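Local coordinates for protein bacterioferritin (Mycobacterium tuberculosis, PDB 3UOI) that stores iron, oxidising Fe(2+) with dioxygen at a ferroxidase centre and laying down the ferric mineral inside a haem-binding shell of 24 subunits, at the interface of chains A and B. Numbering follows the deposited sequence. Chains: chain A/B, Bacterioferritin.

Contact 1: the interface of chains A and B. Residues chain A 36-38, 156, 160-161; chain B 135, 138-139, 142, 151.
A:Asn36 and B:Thr138 meet where the end of helix 7-36 of one bacterioferritin subunit reaches helix 116-146 of another, two long helices of the ferritin-like four-helix bundle. A hydrogen bond runs from the hydroxyl OG1 of B:Thr138 to the backbone carbonyl O of A:Asn36 at 3.2 Å. The donor sits nearly along the C=O axis, at 174°. The carbonyl belongs to the last residue of its helix. The methyl CG2 of B:Thr138 lies anti to its own backbone N and points to the turn that follows, 4.0 Å from CA of A:Gly38.

A second polar pair lies within chain B. The amide NE2 of B:Gln139 donates to the phenol OH of B:Tyr151 at 3.0 Å, 152° at the hydrogen. The phenol oxygen lies close to the amide plane, and NE2 lies in the plane of the tyrosine ring, at its edge. This bond may help fix the turn of the amide. The glutamine chain is bent at chi2 to a nearly eclipsed angle (10°), and the exact position of the amide is doubtful.

Apolar contacts centre on the C-terminal tail of chain A. A:Pro160 rests against B:Tyr151 and B:Leu142 through neighbouring ring atoms. Its CG meets CE1 of B:Tyr151 at 3.5 Å, and its CB meets the methyl CD1 of B:Leu142 at 3.8 Å. The terminal A:Thr161 brings CB to the edge of the B:Tyr135 ring, 3.9 Å from CD1.

Carbon also touches backbone carbonyls. The other methyl of B:Leu142, CD2, packs near O of A:Trp37. The carbonyl O of A:Pro160 lies at the edge of the B:Tyr135 ring, in its plane.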
loop_
_atom_site.group_PDB
_atom_site.type_symbol
_atom_site.label_atom_id
_atom_site.label_comp_id
_atom_site.label_asym_id
_atom_site.label_seq_id
_atom_site.Cartn_x
_atom_site.Cartn_y
_atom_site.Cartn_z
ATOM N N ASN A 36 32.878 -31.309 7.083
ATOM C CA ASN A 36 33.190 -32.097 8.269
ATOM C C ASN A 36 34.461 -31.690 8.980
ATOM O O ASN A 36 34.515 -31.751 10.173
ATOM C CB ASN A 36 33.146 -33.593 8.027
ATOM C CG ASN A 36 33.553 -34.413 9.259
ATOM O OD1 ASN A 36 33.105 -34.202 10.343
ATOM N ND2 ASN A 36 34.413 -35.346 9.048
ATOM N N TRP A 37 35.462 -31.278 8.227
ATOM C CA TRP A 37 36.709 -30.781 8.764
ATOM C C TRP A 37 36.495 -29.380 9.407
ATOM O O TRP A 37 37.345 -28.869 10.080
ATOM C CB TRP A 37 37.810 -30.731 7.678
ATOM C CG TRP A 37 38.344 -32.026 7.271
ATOM C CD1 TRP A 37 38.310 -33.148 7.978
ATOM C CD2 TRP A 37 39.036 -32.340 6.062
ATOM N NE1 TRP A 37 38.915 -34.142 7.331
ATOM C CE2 TRP A 37 39.370 -33.689 6.132
ATOM C CE3 TRP A 37 39.400 -31.624 4.931
ATOM C CZ2 TRP A 37 40.056 -34.340 5.115
ATOM C CZ3 TRP A 37 40.076 -32.278 3.920
ATOM C CH2 TRP A 37 40.390 -33.623 4.022
ATOM N N GLY A 38 35.331 -28.807 9.144
ATOM C CA GLY A 38 34.981 -27.467 9.518
ATOM C C GLY A 38 35.289 -26.303 8.573
ATOM O O GLY A 38 35.085 -25.186 8.917
ATOM N N VAL A 156 37.160 -21.204 6.966
ATOM C CA VAL A 156 36.260 -21.391 8.081
ATOM C C VAL A 156 35.381 -20.146 8.234
ATOM O O VAL A 156 35.606 -19.158 7.646
ATOM C CB VAL A 156 36.977 -21.678 9.392
ATOM C CG1 VAL A 156 37.998 -22.701 9.207
ATOM C CG2 VAL A 156 37.562 -20.484 9.905
ATOM N N PRO A 160 34.112 -20.853 13.691
ATOM C CA PRO A 160 34.095 -22.090 12.921
ATOM C C PRO A 160 32.913 -22.945 13.266
ATOM O O PRO A 160 32.593 -23.073 14.399
ATOM C CB PRO A 160 35.392 -22.802 13.332
ATOM C CG PRO A 160 36.164 -21.864 14.069
ATOM C CD PRO A 160 35.435 -20.598 14.260
ATOM N N THR A 161 32.307 -23.499 12.241
ATOM C CA THR A 161 31.136 -24.352 12.288
ATOM C C THR A 161 29.895 -23.770 12.950
ATOM O O THR A 161 29.191 -23.009 12.335
ATOM C CB THR A 161 31.443 -25.731 12.775
ATOM O OG1 THR A 161 32.790 -26.031 12.475
ATOM C CG2 THR A 161 30.591 -26.690 12.030
ATOM N N TYR B 135 31.062 -31.449 16.698
ATOM C CA TYR B 135 31.413 -30.078 16.609
ATOM C C TYR B 135 32.643 -29.784 17.508
ATOM O O TYR B 135 33.596 -29.215 17.069
ATOM C CB TYR B 135 30.222 -29.182 16.976
ATOM C CG TYR B 135 30.660 -27.819 17.397
ATOM C CD1 TYR B 135 30.894 -26.851 16.479
ATOM C CD2 TYR B 135 30.926 -27.525 18.708
ATOM C CE1 TYR B 135 31.333 -25.634 16.833
ATOM C CE2 TYR B 135 31.379 -26.297 19.069
ATOM C CZ TYR B 135 31.588 -25.347 18.116
ATOM O OH TYR B 135 32.037 -24.095 18.428
ATOM N N THR B 138 35.800 -31.535 16.065
ATOM C CA THR B 138 36.202 -30.721 14.938
ATOM C C THR B 138 36.915 -29.428 15.396
ATOM O O THR B 138 37.887 -29.092 14.865
ATOM C CB THR B 138 35.006 -30.421 13.998
ATOM O OG1 THR B 138 34.597 -31.607 13.347
ATOM C CG2 THR B 138 35.335 -29.445 12.955
ATOM N N GLN B 139 36.467 -28.746 16.427
ATOM C CA GLN B 139 37.149 -27.528 16.900
ATOM C C GLN B 139 38.627 -27.756 17.352
ATOM O O GLN B 139 39.530 -27.008 17.030
ATOM C CB GLN B 139 36.328 -26.911 18.043
ATOM C CG GLN B 139 35.255 -25.908 17.693
ATOM C CD GLN B 139 34.941 -25.778 16.241
ATOM O OE1 GLN B 139 34.448 -26.686 15.615
ATOM N NE2 GLN B 139 35.226 -24.657 15.708
ATOM N N LEU B 142 40.887 -28.337 14.327
ATOM C CA LEU B 142 41.174 -27.068 13.718
ATOM C C LEU B 142 42.262 -26.289 14.440
ATOM O O LEU B 142 43.022 -25.630 13.811
ATOM C CB LEU B 142 39.920 -26.221 13.544
ATOM C CG LEU B 142 38.977 -26.447 12.373
ATOM C CD1 LEU B 142 37.833 -25.539 12.485
ATOM C CD2 LEU B 142 39.667 -26.263 11.077
ATOM N N TYR B 151 43.359 -20.273 15.032
ATOM C CA TYR B 151 42.031 -20.731 15.274
ATOM C C TYR B 151 41.299 -19.750 16.217
ATOM O O TYR B 151 40.244 -19.310 15.931
ATOM C CB TYR B 151 42.039 -22.120 15.861
ATOM C CG TYR B 151 40.709 -22.445 16.387
ATOM C CD1 TYR B 151 39.797 -23.098 15.609
ATOM C CD2 TYR B 151 40.313 -22.038 17.622
ATOM C CE1 TYR B 151 38.574 -23.360 16.046
ATOM C CE2 TYR B 151 39.082 -22.316 18.064
ATOM C CZ TYR B 151 38.212 -22.972 17.258
ATOM O OH TYR B 151 36.974 -23.242 17.669
#

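Contact 2: the interface of chains A and B. Residues chain A 39, 149-150, 152-153, 156; chain B 142, 145-146, 150.
The short C-terminal helix 148-153 of each subunit takes part here, the small fifth helix that follows the four-helix bundle of the ferritin fold. In chain A it packs on the end of helix 116-146 and on helix 148-153 of chain B. The surface is mainly apolar. Carbon atoms carry the packing, and no polar bond joins the two chains within this patch.

B:Leu146 carries much of the packing. Its CG lies anti to the carbonyl carbon (chi1 -62°), and the chain is extended from there. The methyl CD2 reaches the backbone of the chain A helix. It lies 3.7 Å from CB of A:Ser152 and 3.9 Å from CA of A:Ala153. The other methyl, CD1, also faces A:Ala153.

B:Leu150 approaches the same helix with its branch end. With CG anti to the backbone N (chi1 -163°), the branch point is set against the methyl CB of A:Ala153, at 3.7 Å. CD2 lies over the start of the chain A helix, 3.4 Å from the carbonyl O of A:Glu149 and 3.8 Å from CA of A:Leu150. CD1 meets CD1 of A:Leu150 tip to tip at 3.8 Å. These two leucine side chains cross at about a right angle.

A:Glu149 packs through its aliphatic part. CB and CG lie near the backbone carbonyls of B:Leu146 and B:Lys145, and CG is 3.6 Å from O of B:Lys145.

At the other end, A:Phe39 and B:Leu142 run antiparallel. The leucine methyl CD2 sits above the plane of the phenyl ring, over its CZ and CE1 rim, 3.8 Å from CZ. A:Val156 lies nearby. The patch joins neighbouring subunits through their C-terminal helices and so helps to hold together the iron-storing shell of 24 subunits.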
loop_
_atom_site.group_PDB
_atom_site.type_symbol
_atom_site.label_atom_id
_atom_site.label_comp_id
_atom_site.label_asym_id
_atom_site.label_seq_id
_atom_site.Cartn_x
_atom_site.Cartn_y
_atom_site.Cartn_z
ATOM N N PHE A 39 35.768 -26.586 7.380
ATOM C CA PHE A 39 36.036 -25.584 6.373
ATOM C C PHE A 39 34.728 -25.309 5.618
ATOM O O PHE A 39 34.618 -25.565 4.460
ATOM C CB PHE A 39 37.153 -26.037 5.437
ATOM C CG PHE A 39 38.451 -26.361 6.135
ATOM C CD1 PHE A 39 39.224 -25.359 6.687
ATOM C CD2 PHE A 39 38.879 -27.650 6.270
ATOM C CE1 PHE A 39 40.405 -25.635 7.348
ATOM C CE2 PHE A 39 40.043 -27.923 6.931
ATOM C CZ PHE A 39 40.803 -26.902 7.478
ATOM N N GLU A 149 48.360 -22.826 6.758
ATOM C CA GLU A 149 47.502 -22.567 7.881
ATOM C C GLU A 149 46.715 -21.257 7.674
ATOM O O GLU A 149 45.571 -21.218 7.831
ATOM C CB GLU A 149 48.331 -22.523 9.165
ATOM C CG GLU A 149 49.200 -23.758 9.466
ATOM C CD GLU A 149 50.503 -23.858 8.661
ATOM O OE1 GLU A 149 50.955 -22.924 8.034
ATOM O OE2 GLU A 149 51.092 -24.910 8.668
ATOM N N LEU A 150 47.369 -20.213 7.247
ATOM C CA LEU A 150 46.725 -18.972 7.008
ATOM C C LEU A 150 45.716 -19.081 5.891
ATOM O O LEU A 150 44.687 -18.519 5.956
ATOM C CB LEU A 150 47.717 -17.888 6.702
ATOM C CG LEU A 150 47.073 -16.520 6.693
ATOM C CD1 LEU A 150 46.097 -16.431 7.814
ATOM C CD2 LEU A 150 48.011 -15.345 6.700
ATOM N N SER A 152 44.008 -21.656 5.076
ATOM C CA SER A 152 42.962 -22.512 5.603
ATOM C C SER A 152 41.959 -21.832 6.545
ATOM O O SER A 152 40.785 -22.108 6.514
ATOM C CB SER A 152 43.566 -23.734 6.259
ATOM O OG SER A 152 44.267 -24.498 5.339
ATOM N N ALA A 153 42.483 -20.917 7.336
ATOM C CA ALA A 153 41.697 -20.083 8.181
ATOM C C ALA A 153 40.727 -19.287 7.322
ATOM O O ALA A 153 39.711 -18.917 7.769
ATOM C CB ALA A 153 42.559 -19.173 8.997
ATOM N N VAL A 156 37.160 -21.204 6.966
ATOM C CA VAL A 156 36.260 -21.391 8.081
ATOM C C VAL A 156 35.381 -20.146 8.234
ATOM O O VAL A 156 35.606 -19.158 7.646
ATOM C CB VAL A 156 36.977 -21.678 9.392
ATOM C CG1 VAL A 156 37.998 -22.701 9.207
ATOM C CG2 VAL A 156 37.562 -20.484 9.905
ATOM N N LEU B 142 40.887 -28.337 14.327
ATOM C CA LEU B 142 41.174 -27.068 13.718
ATOM C C LEU B 142 42.262 -26.289 14.440
ATOM O O LEU B 142 43.022 -25.630 13.811
ATOM C CB LEU B 142 39.920 -26.221 13.544
ATOM C CG LEU B 142 38.977 -26.447 12.373
ATOM C CD1 LEU B 142 37.833 -25.539 12.485
ATOM C CD2 LEU B 142 39.667 -26.263 11.077
ATOM N N LYS B 145 45.242 -28.019 13.052
ATOM C CA LYS B 145 45.397 -27.669 11.690
ATOM C C LYS B 145 45.697 -26.195 11.437
ATOM O O LYS B 145 46.542 -25.895 10.689
ATOM C CB LYS B 145 44.185 -28.140 10.881
ATOM C CG LYS B 145 43.997 -29.600 10.892
ATOM C CD LYS B 145 42.947 -30.028 9.951
ATOM C CE LYS B 145 42.908 -31.516 9.897
ATOM N NZ LYS B 145 41.573 -32.056 9.795
ATOM N N LEU B 146 44.953 -25.293 12.020
ATOM C CA LEU B 146 45.177 -23.869 11.867
ATOM C C LEU B 146 46.254 -23.276 12.744
ATOM O O LEU B 146 46.761 -22.226 12.470
ATOM C CB LEU B 146 43.904 -23.100 12.157
ATOM C CG LEU B 146 42.735 -23.366 11.267
ATOM C CD1 LEU B 146 41.672 -22.432 11.583
ATOM C CD2 LEU B 146 43.240 -23.162 9.921
ATOM N N LEU B 150 45.804 -18.897 15.463
ATOM C CA LEU B 150 44.973 -18.648 14.313
ATOM C C LEU B 150 43.542 -19.085 14.519
ATOM O O LEU B 150 42.659 -18.345 14.294
ATOM C CB LEU B 150 45.577 -19.258 13.073
ATOM C CG LEU B 150 45.150 -18.843 11.681
ATOM C CD1 LEU B 150 45.146 -17.353 11.413
ATOM C CD2 LEU B 150 46.012 -19.520 10.733
#

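The centres of the C-alpha atoms of contact 1 and contact 2 are about 9 Å apart, so the two form neighbouring parts of one interface. They share A:Val156 and B:Leu142, and both use helices 116-146 and 148-153 of chain B. Contact 1 adds the end of helix 7-36 and the C-terminal tail of chain A, whereas contact 2 adds helix 148-153 of that chain. Contact 1 includes a hydrogen bond between the chains, and contact 2 relies on apolar packing. The two chains do not meet by an exact two-fold, and they probably belong to different dimers of the 24-subunit shell.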